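Local coordinates for protein threonine synthase (Brucella melitensis bv. 1, PDB 4F4F) that probably catalyses the pyridoxal-phosphate-dependent conversion of O-phospho-L-homoserine and water to L-threonine and phosphate, the last step of threonine biosynthesis, at residues T183-F187 and S188-A192; L168-N171 and G172-P176; P66-G69 and G70-A74; V57-A60 and L61-T65. All coordinates share one frame; numbering follows the deposited sequence.

Contact 1 of 4, residues T183-F187 and S188-A192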
ATOM      1  N   THR A 183      -9.855  -7.889 -15.599  1.00 19.98           N
ATOM      2  CA  THR A 183     -10.946  -8.579 -16.282  1.00 19.66           C
ATOM      3  C   THR A 183     -10.544  -9.894 -16.937  1.00 20.96           C
ATOM      4  O   THR A 183     -11.398 -10.596 -17.421  1.00 22.85           O
ATOM      5  CB  THR A 183     -11.542  -7.667 -17.361  1.00 20.19           C
ATOM      6  OG1 THR A 183     -10.592  -7.525 -18.432  1.00 21.00           O
ATOM      7  CG2 THR A 183     -11.916  -6.289 -16.754  1.00 18.73           C
ATOM      8  N   SER A 184      -9.252 -10.226 -16.964  1.00 21.31           N
ATOM      9  CA  SER A 184      -8.779 -11.452 -17.619  1.00 22.35           C
ATOM     10  C   SER A 184      -8.102 -12.445 -16.666  1.00 22.22           C
ATOM     11  O   SER A 184      -7.302 -13.278 -17.096  1.00 22.42           O
ATOM     12  CB  SER A 184      -7.822 -11.109 -18.755  1.00 23.73           C
ATOM     13  OG  SER A 184      -6.547 -10.709 -18.259  1.00 24.10           O
ATOM     14  N   SER A 185      -8.459 -12.391 -15.387  1.00 21.28           N
ATOM     15  CA  SER A 185      -7.780 -13.193 -14.355  1.00 21.71           C
ATOM     16  C   SER A 185      -8.233 -14.626 -14.418  1.00 23.80           C
ATOM     17  O   SER A 185      -7.580 -15.530 -13.873  1.00 26.06           O
ATOM     18  CB  SER A 185      -8.125 -12.660 -12.981  1.00 20.30           C
ATOM     19  OG  SER A 185      -9.419 -13.076 -12.606  1.00 19.06           O
ATOM     20  N   GLY A 186      -9.406 -14.840 -14.986  1.00 24.33           N
ATOM     21  CA  GLY A 186      -9.921 -16.184 -15.179  1.00 26.83           C
ATOM     22  C   GLY A 186     -10.535 -16.833 -13.950  1.00 27.07           C
ATOM     23  O   GLY A 186     -10.984 -17.969 -14.026  1.00 29.27           O
ATOM     24  N   PHE A 187     -10.564 -16.131 -12.815  1.00 25.02           N
ATOM     25  CA  PHE A 187     -11.075 -16.735 -11.587  1.00 25.18           C
ATOM     26  C   PHE A 187     -12.583 -16.603 -11.474  1.00 23.85           C
ATOM     27  O   PHE A 187     -13.133 -15.542 -11.751  1.00 22.26           O
ATOM     28  CB  PHE A 187     -10.425 -16.070 -10.378  1.00 24.80           C
ATOM     29  CG  PHE A 187      -8.961 -16.354 -10.244  1.00 26.54           C
ATOM     30  CD1 PHE A 187      -8.516 -17.638  -9.991  1.00 28.45           C
ATOM     31  CD2 PHE A 187      -8.029 -15.318 -10.317  1.00 26.97           C
ATOM     32  CE1 PHE A 187      -7.164 -17.900  -9.821  1.00 29.70           C
ATOM     33  CE2 PHE A 187      -6.659 -15.576 -10.167  1.00 28.99           C
ATOM     34  CZ  PHE A 187      -6.236 -16.875  -9.918  1.00 29.24           C
ATOM     35  N   SER A 188     -13.239 -17.659 -10.999  1.00 23.80           N
ATOM     36  CA  SER A 188     -14.708 -17.698 -10.902  1.00 24.24           C
ATOM     37  C   SER A 188     -15.284 -16.834  -9.759  1.00 22.12           C
ATOM     38  O   SER A 188     -16.443 -16.433  -9.808  1.00 21.90           O
ATOM     39  CB  SER A 188     -15.176 -19.150 -10.749  1.00 26.63           C
ATOM     40  OG  SER A 188     -14.598 -19.715  -9.577  1.00 27.16           O
ATOM     41  N   ASN A 189     -14.469 -16.483  -8.766  1.00 20.23           N
ATOM     42  CA  ASN A 189     -14.927 -15.656  -7.651  1.00 18.54           C
ATOM     43  C   ASN A 189     -14.619 -14.181  -7.803  1.00 17.24           C
ATOM     44  O   ASN A 189     -14.704 -13.440  -6.818  1.00 16.67           O
ATOM     45  CB  ASN A 189     -14.347 -16.162  -6.314  1.00 18.70           C
ATOM     46  CG  ASN A 189     -12.868 -15.862  -6.164  1.00 17.93           C
ATOM     47  OD1 ASN A 189     -12.114 -16.001  -7.135  1.00 17.12           O
ATOM     48  ND2 ASN A 189     -12.442 -15.424  -4.947  1.00 16.75           N
ATOM     49  N   VAL A 190     -14.248 -13.783  -9.017  1.00 16.37           N
ATOM     50  CA  VAL A 190     -13.907 -12.429  -9.367  1.00 15.45           C
ATOM     51  C   VAL A 190     -14.997 -11.873 -10.285  1.00 15.32           C
ATOM     52  O   VAL A 190     -15.415 -12.543 -11.236  1.00 16.10           O
ATOM     53  CB  VAL A 190     -12.554 -12.340 -10.088  1.00 15.39           C
ATOM     54  CG1 VAL A 190     -12.388 -10.938 -10.717  1.00 15.57           C
ATOM     55  CG2 VAL A 190     -11.419 -12.656  -9.119  1.00 15.10           C
ATOM     56  N   HIS A 191     -15.444 -10.665  -9.967  1.00 14.83           N
ATOM     57  CA  HIS A 191     -16.483  -9.953 -10.719  1.00 15.58           C
ATOM     58  C   HIS A 191     -16.078  -8.538 -11.002  1.00 14.67           C
ATOM     59  O   HIS A 191     -16.025  -7.711 -10.115  1.00 14.90           O
ATOM     60  CB  HIS A 191     -17.800 -10.022  -9.955  1.00 16.06           C
ATOM     61  CG  HIS A 191     -18.199 -11.441  -9.607  1.00 16.80           C
ATOM     62  ND1 HIS A 191     -18.995 -12.182 -10.389  1.00 18.20           N
ATOM     63  CD2 HIS A 191     -17.842 -12.244  -8.532  1.00 17.10           C
ATOM     64  CE1 HIS A 191     -19.145 -13.406  -9.844  1.00 19.25           C
ATOM     65  NE2 HIS A 191     -18.434 -13.442  -8.706  1.00 18.38           N
ATOM     66  N   ALA A 192     -15.776  -8.265 -12.259  1.00 14.33           N
ATOM     67  CA  ALA A 192     -15.335  -6.932 -12.668  1.00 14.11           C
ATOM     68  C   ALA A 192     -16.571  -6.240 -13.208  1.00 13.61           C
ATOM     69  O   ALA A 192     -17.169  -6.718 -14.158  1.00 14.06           O
ATOM     70  CB  ALA A 192     -14.243  -7.040 -13.746  1.00 14.01           C
TER

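Contact 2 of 4, residues L168-N171 and G172-P176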
ATOM      1  N   LEU A 168     -15.653  -2.247  -8.923  1.00 11.83           N
ATOM      2  CA  LEU A 168     -16.320  -1.337  -9.804  1.00 12.51           C
ATOM      3  C   LEU A 168     -15.276  -0.358 -10.374  1.00 12.76           C
ATOM      4  O   LEU A 168     -14.472   0.231  -9.618  1.00 12.95           O
ATOM      5  CB  LEU A 168     -17.393  -0.561  -9.013  1.00 13.11           C
ATOM      6  CG  LEU A 168     -18.634  -1.273  -8.455  1.00 13.00           C
ATOM      7  CD1 LEU A 168     -18.313  -2.348  -7.427  1.00 13.06           C
ATOM      8  CD2 LEU A 168     -19.611  -0.277  -7.878  1.00 13.31           C
ATOM      9  N   PHE A 169     -15.307  -0.182 -11.690  1.00 13.05           N
ATOM     10  CA  PHE A 169     -14.440   0.757 -12.389  1.00 13.49           C
ATOM     11  C   PHE A 169     -15.210   1.456 -13.503  1.00 13.90           C
ATOM     12  O   PHE A 169     -16.227   0.936 -13.973  1.00 13.58           O
ATOM     13  CB  PHE A 169     -13.222   0.037 -12.946  1.00 13.91           C
ATOM     14  CG  PHE A 169     -13.525  -1.012 -13.979  1.00 13.94           C
ATOM     15  CD1 PHE A 169     -13.563  -0.679 -15.317  1.00 14.82           C
ATOM     16  CD2 PHE A 169     -13.691  -2.339 -13.613  1.00 13.87           C
ATOM     17  CE1 PHE A 169     -13.811  -1.632 -16.267  1.00 15.26           C
ATOM     18  CE2 PHE A 169     -13.983  -3.304 -14.579  1.00 14.44           C
ATOM     19  CZ  PHE A 169     -14.033  -2.946 -15.895  1.00 15.02           C
ATOM     20  N   PRO A 170     -14.748   2.639 -13.915  1.00 14.74           N
ATOM     21  CA  PRO A 170     -15.555   3.415 -14.860  1.00 15.19           C
ATOM     22  C   PRO A 170     -15.435   2.882 -16.276  1.00 15.43           C
ATOM     23  O   PRO A 170     -14.323   2.723 -16.800  1.00 15.68           O
ATOM     24  CB  PRO A 170     -14.987   4.819 -14.747  1.00 16.48           C
ATOM     25  CG  PRO A 170     -13.599   4.632 -14.220  1.00 16.81           C
ATOM     26  CD  PRO A 170     -13.664   3.439 -13.324  1.00 15.37           C
ATOM     27  N   ASN A 171     -16.582   2.633 -16.899  1.00 15.18           N
ATOM     28  CA  ASN A 171     -16.638   2.083 -18.226  1.00 15.70           C
ATOM     29  C   ASN A 171     -15.873   2.970 -19.215  1.00 17.09           C
ATOM     30  O   ASN A 171     -16.059   4.178 -19.251  1.00 17.92           O
ATOM     31  CB  ASN A 171     -18.106   1.911 -18.651  1.00 15.31           C
ATOM     32  CG  ASN A 171     -18.245   1.282 -20.005  1.00 15.94           C
ATOM     33  OD1 ASN A 171     -18.604   1.935 -20.991  1.00 16.09           O
ATOM     34  ND2 ASN A 171     -17.964   0.011 -20.067  1.00 15.40           N
ATOM     35  N   GLY A 172     -14.977   2.355 -19.971  1.00 17.81           N
ATOM     36  CA  GLY A 172     -14.233   3.035 -21.013  1.00 19.92           C
ATOM     37  C   GLY A 172     -13.172   4.010 -20.549  1.00 21.33           C
ATOM     38  O   GLY A 172     -12.511   4.637 -21.389  1.00 23.04           O
ATOM     39  N   ARG A 173     -12.988   4.132 -19.240  1.00 21.18           N
ATOM     40  CA  ARG A 173     -12.104   5.138 -18.690  1.00 23.65           C
ATOM     41  C   ARG A 173     -10.865   4.563 -17.957  1.00 22.78           C
ATOM     42  O   ARG A 173     -10.085   5.314 -17.404  1.00 23.15           O
ATOM     43  CB  ARG A 173     -12.900   6.102 -17.804  1.00 25.59           C
ATOM     44  CG  ARG A 173     -13.422   7.297 -18.570  1.00 29.76           C
ATOM     45  CD  ARG A 173     -13.801   8.443 -17.632  1.00 33.66           C
ATOM     46  NE  ARG A 173     -15.193   8.259 -17.258  1.00 35.38           N
ATOM     47  CZ  ARG A 173     -16.232   8.731 -17.949  1.00 38.06           C
ATOM     48  NH1 ARG A 173     -17.476   8.470 -17.549  1.00 38.49           N
ATOM     49  NH2 ARG A 173     -16.044   9.456 -19.042  1.00 41.78           N
ATOM     50  N   VAL A 174     -10.672   3.251 -18.006  1.00 21.41           N
ATOM     51  CA  VAL A 174      -9.473   2.616 -17.461  1.00 21.70           C
ATOM     52  C   VAL A 174      -8.473   2.342 -18.602  1.00 23.70           C
ATOM     53  O   VAL A 174      -8.861   1.975 -19.721  1.00 23.19           O
ATOM     54  CB  VAL A 174      -9.839   1.316 -16.702  1.00 20.01           C
ATOM     55  CG1 VAL A 174      -8.604   0.625 -16.110  1.00 19.79           C
ATOM     56  CG2 VAL A 174     -10.846   1.665 -15.593  1.00 18.65           C
ATOM     57  N   SER A 175      -7.192   2.558 -18.314  1.00 25.36           N
ATOM     58  CA  SER A 175      -6.114   2.240 -19.247  1.00 27.92           C
ATOM     59  C   SER A 175      -6.181   0.771 -19.668  1.00 27.70           C
ATOM     60  O   SER A 175      -6.557  -0.088 -18.852  1.00 26.03           O
ATOM     61  CB  SER A 175      -4.768   2.489 -18.574  1.00 30.01           C
ATOM     62  OG  SER A 175      -4.622   3.858 -18.237  1.00 32.28           O
ATOM     63  N   PRO A 176      -5.782   0.463 -20.919  1.00 29.97           N
ATOM     64  CA  PRO A 176      -5.864  -0.919 -21.399  1.00 29.84           C
ATOM     65  C   PRO A 176      -5.154  -1.954 -20.530  1.00 28.95           C
ATOM     66  O   PRO A 176      -5.779  -2.950 -20.184  1.00 28.11           O
ATOM     67  CB  PRO A 176      -5.260  -0.825 -22.804  1.00 32.60           C
ATOM     68  CG  PRO A 176      -5.736   0.527 -23.249  1.00 33.34           C
ATOM     69  CD  PRO A 176      -5.496   1.387 -22.034  1.00 32.31           C
TER

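Contact 3 of 4, residues P66-G69 and G70-A74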
ATOM      1  N   PRO A  66       5.249 -12.264  15.084  1.00 13.97           N
ATOM      2  CA  PRO A  66       4.865 -11.681  16.377  1.00 14.46           C
ATOM      3  C   PRO A  66       3.594 -10.851  16.275  1.00 14.14           C
ATOM      4  O   PRO A  66       2.854 -10.759  17.244  1.00 14.54           O
ATOM      5  CB  PRO A  66       6.053 -10.798  16.769  1.00 14.62           C
ATOM      6  CG  PRO A  66       7.198 -11.267  15.935  1.00 14.79           C
ATOM      7  CD  PRO A  66       6.648 -11.993  14.730  1.00 14.13           C
ATOM      8  N   PHE A  67       3.360 -10.223  15.124  1.00 13.68           N
ATOM      9  CA  PHE A  67       2.143  -9.449  14.924  1.00 13.73           C
ATOM     10  C   PHE A  67       0.840 -10.255  14.940  1.00 14.52           C
ATOM     11  O   PHE A  67      -0.232  -9.679  15.209  1.00 14.31           O
ATOM     12  CB  PHE A  67       2.217  -8.634  13.621  1.00 13.20           C
ATOM     13  CG  PHE A  67       3.211  -7.511  13.662  1.00 13.04           C
ATOM     14  CD1 PHE A  67       2.931  -6.352  14.346  1.00 13.25           C
ATOM     15  CD2 PHE A  67       4.424  -7.609  13.007  1.00 13.00           C
ATOM     16  CE1 PHE A  67       3.838  -5.304  14.396  1.00 12.99           C
ATOM     17  CE2 PHE A  67       5.353  -6.573  13.034  1.00 12.88           C
ATOM     18  CZ  PHE A  67       5.053  -5.400  13.721  1.00 13.15           C
ATOM     19  N   THR A  68       0.923 -11.556  14.645  1.00 14.97           N
ATOM     20  CA  THR A  68      -0.255 -12.421  14.566  1.00 15.81           C
ATOM     21  C   THR A  68      -0.723 -13.017  15.882  1.00 17.25           C
ATOM     22  O   THR A  68      -1.769 -13.675  15.919  1.00 17.77           O
ATOM     23  CB  THR A  68      -0.049 -13.570  13.565  1.00 15.84           C
ATOM     24  OG1 THR A  68       0.942 -14.476  14.054  1.00 16.00           O
ATOM     25  CG2 THR A  68       0.383 -13.017  12.212  1.00 15.14           C
ATOM     26  N   GLY A  69       0.045 -12.787  16.952  1.00 18.22           N
ATOM     27  CA  GLY A  69      -0.393 -13.061  18.319  1.00 19.67           C
ATOM     28  C   GLY A  69      -0.689 -14.525  18.577  1.00 21.05           C
ATOM     29  O   GLY A  69      -1.556 -14.858  19.387  1.00 21.44           O
ATOM     30  N   GLY A  70      -0.009 -15.402  17.850  1.00 20.95           N
ATOM     31  CA  GLY A  70      -0.272 -16.822  17.971  1.00 21.91           C
ATOM     32  C   GLY A  70      -1.581 -17.320  17.384  1.00 22.22           C
ATOM     33  O   GLY A  70      -1.937 -18.470  17.605  1.00 23.24           O
ATOM     34  N   GLU A  71      -2.277 -16.509  16.596  1.00 21.08           N
ATOM     35  CA  GLU A  71      -3.597 -16.897  16.118  1.00 21.15           C
ATOM     36  C   GLU A  71      -3.520 -17.691  14.836  1.00 20.71           C
ATOM     37  O   GLU A  71      -4.496 -18.299  14.433  1.00 20.45           O
ATOM     38  CB  GLU A  71      -4.459 -15.660  15.920  1.00 21.15           C
ATOM     39  CG  GLU A  71      -4.586 -14.886  17.214  1.00 21.90           C
ATOM     40  CD  GLU A  71      -5.496 -13.704  17.091  1.00 22.03           C
ATOM     41  OE1 GLU A  71      -6.048 -13.458  16.009  1.00 21.85           O
ATOM     42  OE2 GLU A  71      -5.643 -13.003  18.090  1.00 24.41           O
ATOM     43  N   ILE A  72      -2.377 -17.664  14.161  1.00 20.03           N
ATOM     44  CA  ILE A  72      -2.220 -18.482  12.963  1.00 19.71           C
ATOM     45  C   ILE A  72      -1.078 -19.465  13.232  1.00 19.47           C
ATOM     46  O   ILE A  72       0.068 -19.048  13.378  1.00 19.67           O
ATOM     47  CB  ILE A  72      -1.926 -17.643  11.704  1.00 19.45           C
ATOM     48  CG1 ILE A  72      -2.946 -16.513  11.515  1.00 19.22           C
ATOM     49  CG2 ILE A  72      -1.969 -18.502  10.461  1.00 19.67           C
ATOM     50  CD1 ILE A  72      -2.626 -15.628  10.312  1.00 18.69           C
ATOM     51  N   PRO A  73      -1.379 -20.769  13.302  1.00 19.71           N
ATOM     52  CA  PRO A  73      -0.331 -21.768  13.572  1.00 19.80           C
ATOM     53  C   PRO A  73       0.805 -21.680  12.569  1.00 19.08           C
ATOM     54  O   PRO A  73       0.572 -21.351  11.409  1.00 17.82           O
ATOM     55  CB  PRO A  73      -1.069 -23.096  13.428  1.00 20.97           C
ATOM     56  CG  PRO A  73      -2.489 -22.756  13.717  1.00 21.13           C
ATOM     57  CD  PRO A  73      -2.682 -21.413  13.082  1.00 20.08           C
ATOM     58  N   ALA A  74       2.019 -21.965  13.038  1.00 18.86           N
ATOM     59  CA  ALA A  74       3.226 -21.756  12.280  1.00 18.64           C
ATOM     60  C   ALA A  74       3.212 -22.417  10.913  1.00 18.66           C
ATOM     61  O   ALA A  74       3.622 -21.803   9.935  1.00 18.23           O
ATOM     62  CB  ALA A  74       4.451 -22.200  13.076  1.00 19.30           C
TER
HETATM   63  O   HOH W   1       0.314 -16.875  14.925  1.00 16.51           O

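Contact 4 of 4, residues V57-A60 and L61-T65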
ATOM      1  N   VAL A  57      10.956 -15.111   2.201  1.00 12.54           N
ATOM      2  CA  VAL A  57       9.918 -15.780   2.966  1.00 12.82           C
ATOM      3  C   VAL A  57      10.357 -16.010   4.412  1.00 13.04           C
ATOM      4  O   VAL A  57       9.613 -15.759   5.310  1.00 12.92           O
ATOM      5  CB  VAL A  57       9.504 -17.100   2.283  1.00 13.40           C
ATOM      6  CG1 VAL A  57       8.663 -17.990   3.201  1.00 13.71           C
ATOM      7  CG2 VAL A  57       8.772 -16.779   0.993  1.00 13.34           C
ATOM      8  N   GLU A  58      11.573 -16.467   4.630  1.00 13.16           N
ATOM      9  CA  GLU A  58      12.046 -16.702   5.985  1.00 13.44           C
ATOM     10  C   GLU A  58      12.139 -15.425   6.810  1.00 12.57           C
ATOM     11  O   GLU A  58      11.835 -15.428   7.997  1.00 12.12           O
ATOM     12  CB  GLU A  58      13.404 -17.390   5.955  1.00 14.68           C
ATOM     13  CG  GLU A  58      13.351 -18.836   5.491  1.00 16.20           C
ATOM     14  CD  GLU A  58      14.748 -19.384   5.233  1.00 17.52           C
ATOM     15  OE1 GLU A  58      15.627 -18.664   4.709  1.00 17.87           O
ATOM     16  OE2 GLU A  58      14.979 -20.542   5.531  1.00 19.04           O
ATOM     17  N   VAL A  59      12.545 -14.318   6.185  1.00 11.74           N
ATOM     18  CA  VAL A  59      12.609 -13.061   6.888  1.00 11.45           C
ATOM     19  C   VAL A  59      11.195 -12.590   7.228  1.00 11.07           C
ATOM     20  O   VAL A  59      10.943 -12.102   8.319  1.00 11.05           O
ATOM     21  CB  VAL A  59      13.366 -11.986   6.082  1.00 11.11           C
ATOM     22  CG1 VAL A  59      13.260 -10.607   6.735  1.00 10.69           C
ATOM     23  CG2 VAL A  59      14.844 -12.379   5.935  1.00 11.29           C
ATOM     24  N   ALA A  60      10.297 -12.745   6.274  1.00 11.08           N
ATOM     25  CA  ALA A  60       8.878 -12.412   6.460  1.00 11.00           C
ATOM     26  C   ALA A  60       8.275 -13.176   7.657  1.00 11.35           C
ATOM     27  O   ALA A  60       7.593 -12.608   8.488  1.00 11.59           O
ATOM     28  CB  ALA A  60       8.105 -12.697   5.173  1.00 10.72           C
ATOM     29  N   LEU A  61       8.583 -14.444   7.785  1.00 11.99           N
ATOM     30  CA  LEU A  61       8.047 -15.228   8.898  1.00 12.33           C
ATOM     31  C   LEU A  61       8.602 -14.713  10.225  1.00 12.48           C
ATOM     32  O   LEU A  61       7.852 -14.549  11.197  1.00 12.59           O
ATOM     33  CB  LEU A  61       8.337 -16.699   8.690  1.00 12.99           C
ATOM     34  CG  LEU A  61       7.560 -17.397   7.570  1.00 13.11           C
ATOM     35  CD1 LEU A  61       8.186 -18.738   7.274  1.00 13.82           C
ATOM     36  CD2 LEU A  61       6.098 -17.532   7.926  1.00 13.15           C
ATOM     37  N   ALA A  62       9.898 -14.410  10.264  1.00 12.35           N
ATOM     38  CA  ALA A  62      10.527 -13.866  11.461  1.00 12.46           C
ATOM     39  C   ALA A  62       9.898 -12.530  11.843  1.00 12.19           C
ATOM     40  O   ALA A  62       9.552 -12.326  13.024  1.00 12.50           O
ATOM     41  CB  ALA A  62      12.049 -13.731  11.291  1.00 12.55           C
ATOM     42  N   VAL A  63       9.715 -11.643  10.870  1.00 11.48           N
ATOM     43  CA  VAL A  63       9.315 -10.243  11.127  1.00 11.52           C
ATOM     44  C   VAL A  63       7.809 -10.128  11.426  1.00 11.42           C
ATOM     45  O   VAL A  63       7.373  -9.366  12.307  1.00 11.51           O
ATOM     46  CB  VAL A  63       9.843  -9.369   9.927  1.00 11.44           C
ATOM     47  CG1 VAL A  63       9.175  -8.026   9.765  1.00 11.97           C
ATOM     48  CG2 VAL A  63      11.369  -9.240  10.079  1.00 11.79           C
ATOM     49  N   LEU A  64       7.003 -10.905  10.719  1.00 11.32           N
ATOM     50  CA  LEU A  64       5.560 -10.824  10.821  1.00 11.44           C
ATOM     51  C   LEU A  64       4.900 -11.686  11.909  1.00 11.97           C
ATOM     52  O   LEU A  64       3.847 -11.291  12.440  1.00 11.98           O
ATOM     53  CB  LEU A  64       4.899 -11.135   9.460  1.00 11.02           C
ATOM     54  CG  LEU A  64       5.334 -10.222   8.321  1.00 10.81           C
ATOM     55  CD1 LEU A  64       4.604 -10.569   7.047  1.00 11.05           C
ATOM     56  CD2 LEU A  64       5.178  -8.724   8.651  1.00 10.64           C
ATOM     57  N   THR A  65       5.466 -12.850  12.229  1.00 12.40           N
ATOM     58  CA  THR A  65       4.816 -13.766  13.153  1.00 13.07           C
ATOM     59  C   THR A  65       4.384 -13.113  14.486  1.00 13.50           C
ATOM     60  O   THR A  65       3.269 -13.348  14.947  1.00 13.54           O
ATOM     61  CB  THR A  65       5.689 -15.033  13.403  1.00 13.63           C
ATOM     62  OG1 THR A  65       5.766 -15.776  12.204  1.00 13.51           O
ATOM     63  CG2 THR A  65       5.129 -15.976  14.475  1.00 14.48           C
TER

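Contact 1 of 4, residues T183-F187 and S188-A192
Val190 turns its side chain back into the bend that Ser185 and Phe187 make before it. Its CB lies 3.7 Å from the carbonyl O of Phe187. Beyond CB the two methyls share one neighbour: Ser185 OG is 4.1 Å from Val190 CG1 and 4.0 Å from Val190 CG2. CG2 lies beside the backbone N and anti to the carbonyl carbon, which also turns it to Phe187; Val190 CG2 is 3.8 Å from Phe187 CB. Outside the bend, Val190 also packs on Ile154 and Ile165.

Two backbone-directed bonds shape the bend. Ser185 OG accepts from Phe187 N at 3.3 Å in an almost straight bond (175°), which makes an ST turn. Phe187 to Val190 is a type I beta turn, and its Val190 N to Phe187 O bond is weak at 3.4 Å. Asn189, inside that turn, brings OD1 to 3.7 Å from Phe187 CB. The same OD1 accepts from Gly159 N, and ND2 gives bonds to Thr163 O and Phe157 O, so the buried amide is held at both ends.

Where the end of the helix comes beside the strand, Thr183 CG2 meets Ala192 CB at 3.9 Å. Thr183 OG1 is hydrogen-bonded to Glu446 OE1 and to Gln179 O. The loop joins helix 176-183 to strand 190-196. It is the return half of a beta-alpha-beta crossover between neighbouring parallel strands.

Contact 2 of 4, residues L168-N171 and G172-P176
Phe169 and Val174, which flank the turn in sequence, make the tight part of the contact. One methyl does nearly all the touching. Val174 CG2 is 3.6 Å from Phe169 CD1 and 3.9 Å from Phe169 CB, and it approaches the ring obliquely. The two side chains cross at about a right angle. The ring goes on to pack on Gln179 and Met182 of helix 176-183. The same Val174 methyl also reaches Pro170, with CG2 4.0 Å from Pro170 CD. Pro170 is buried too and packs on Cys202 of helix 199-211.

The backbone here is a type II beta turn from Pro170 to Arg173. It carries the chain off the end of strand 163-170, in the parallel sheet, toward helix 176-183. Arg173 N donates to Pro170 O at 3.1 Å (160°). Gly172 takes the third place of the turn, with the positive phi that suits glycine.

On the solvent side the contacts are fewer. Arg173 CB lies 3.9 Å from Pro170 CB. Past that the arginine chain bends at chi3, and Pro170 CB lies oblique to its guanidinium. Asn171 points its CB away from the following residues, and its ND2 is hydrogen-bonded to Ser194 OG on the neighbouring strand.

Contact 3 of 4, residues P66-G69 and G70-A74
Thr68 and Glu71 are the end residues of a type I' beta turn. It lies in the loop between helix 56-64 and helix 74-86, in the N-terminal region of threonine synthase. Its two middle residues are Gly69 and Gly70. Both have positive phi (62° and 72°), as this turn type requires and as glycine readily allows.

The direct polar contact is a backbone bond. Glu71 N donates to Thr68 O at 3.0 Å (160°).

A water makes the second polar link. It donates to Thr68 OG1 at 2.6 Å and accepts from Ile72 N at 2.9 Å, so it ties the side chain of the turn's first residue to the backbone N just after its last. Thr68 OG1 is also hydrogen-bonded to the carbonyl O of Thr65. The hydroxyl thus has two partners, the water and Thr65 O.

Apolar contact is slight across the turn. Thr68 CG2 and Ile72 CD1 are 4.4 Å apart. Both side chains are buried, and both pack on Phe20 and Phe77 of the helices around them.

Glu71 runs extended beyond CG, and its OE1 is hydrogen-bonded to Ser21 OG. Nearer the backbone, its aliphatic part lies against the turn's accepting oxygen: Glu71 CB and Glu71 CG are each 3.3 Å from Thr68 O.

Contact 4 of 4, residues V57-A60 and L61-T65
Val57 and Leu61 begin a run of i to i+4 contacts along helix 56-64, an alpha helix of the N-terminal region. Four regular backbone bonds cross the contact. Leu61 N donates to Val57 O, Ala62 N to Glu58 O, Val63 N to Val59 O and Leu64 N to Ala60 O. Val63 N lies 2.9 Å from Val59 O, and Leu64 N is as close to Ala60 O.

Two pairs of side chains one turn apart lie side by side, pointing the same way. Val57 CG1 meets Leu61 CD1 at 4.2 Å. Leu61 CG is held beside its own backbone N (chi1 -70°), and this also puts it 3.5 Å from Val57 O. Val59 CG1 meets Val63 CG2 at 4.1 Å. Leu64 CB lies 3.2 Å from Ala60 O.

The side chains serve different neighbours. Val59, Ala60, Val63 and Leu64 pack on helix 236-245. Val57, Ala60 and Leu61 touch helix 74-86, so the small Ala60 touches both. Glu58 points away from the following turn and is exposed. Its OE1 accepts from the backbone N of Ser55, just before the helix.

At Thr65 one carbonyl takes two bonds. Leu61 O accepts from Thr65 N at 3.1 Å and from Thr65 OG1 at 2.6 Å, and the two donors reach it from opposite faces of its carbonyl plane.

Contacts 1 and 2 belong to the pyridoxal-phosphate-dependent enzyme region and lie at the two ends of helix 176-183. They touch through Phe169, whose ring meets Ala192 and Thr183, and they share neighbouring strands of the parallel sheet. Contacts 3 and 4 adjoin in the N-terminal region, on the opposite side of the chain's centre from contact 2. All four are partly buried; contact 4 has the largest share of buried residues, with repeating helix bonds and aliphatic pairs. The other three are built round beta turns of types I, II and I'. Contact 1 adds an ST turn, contact 2 adds apolar packing centred on a valine methyl, and contact 3 uses a bridging water.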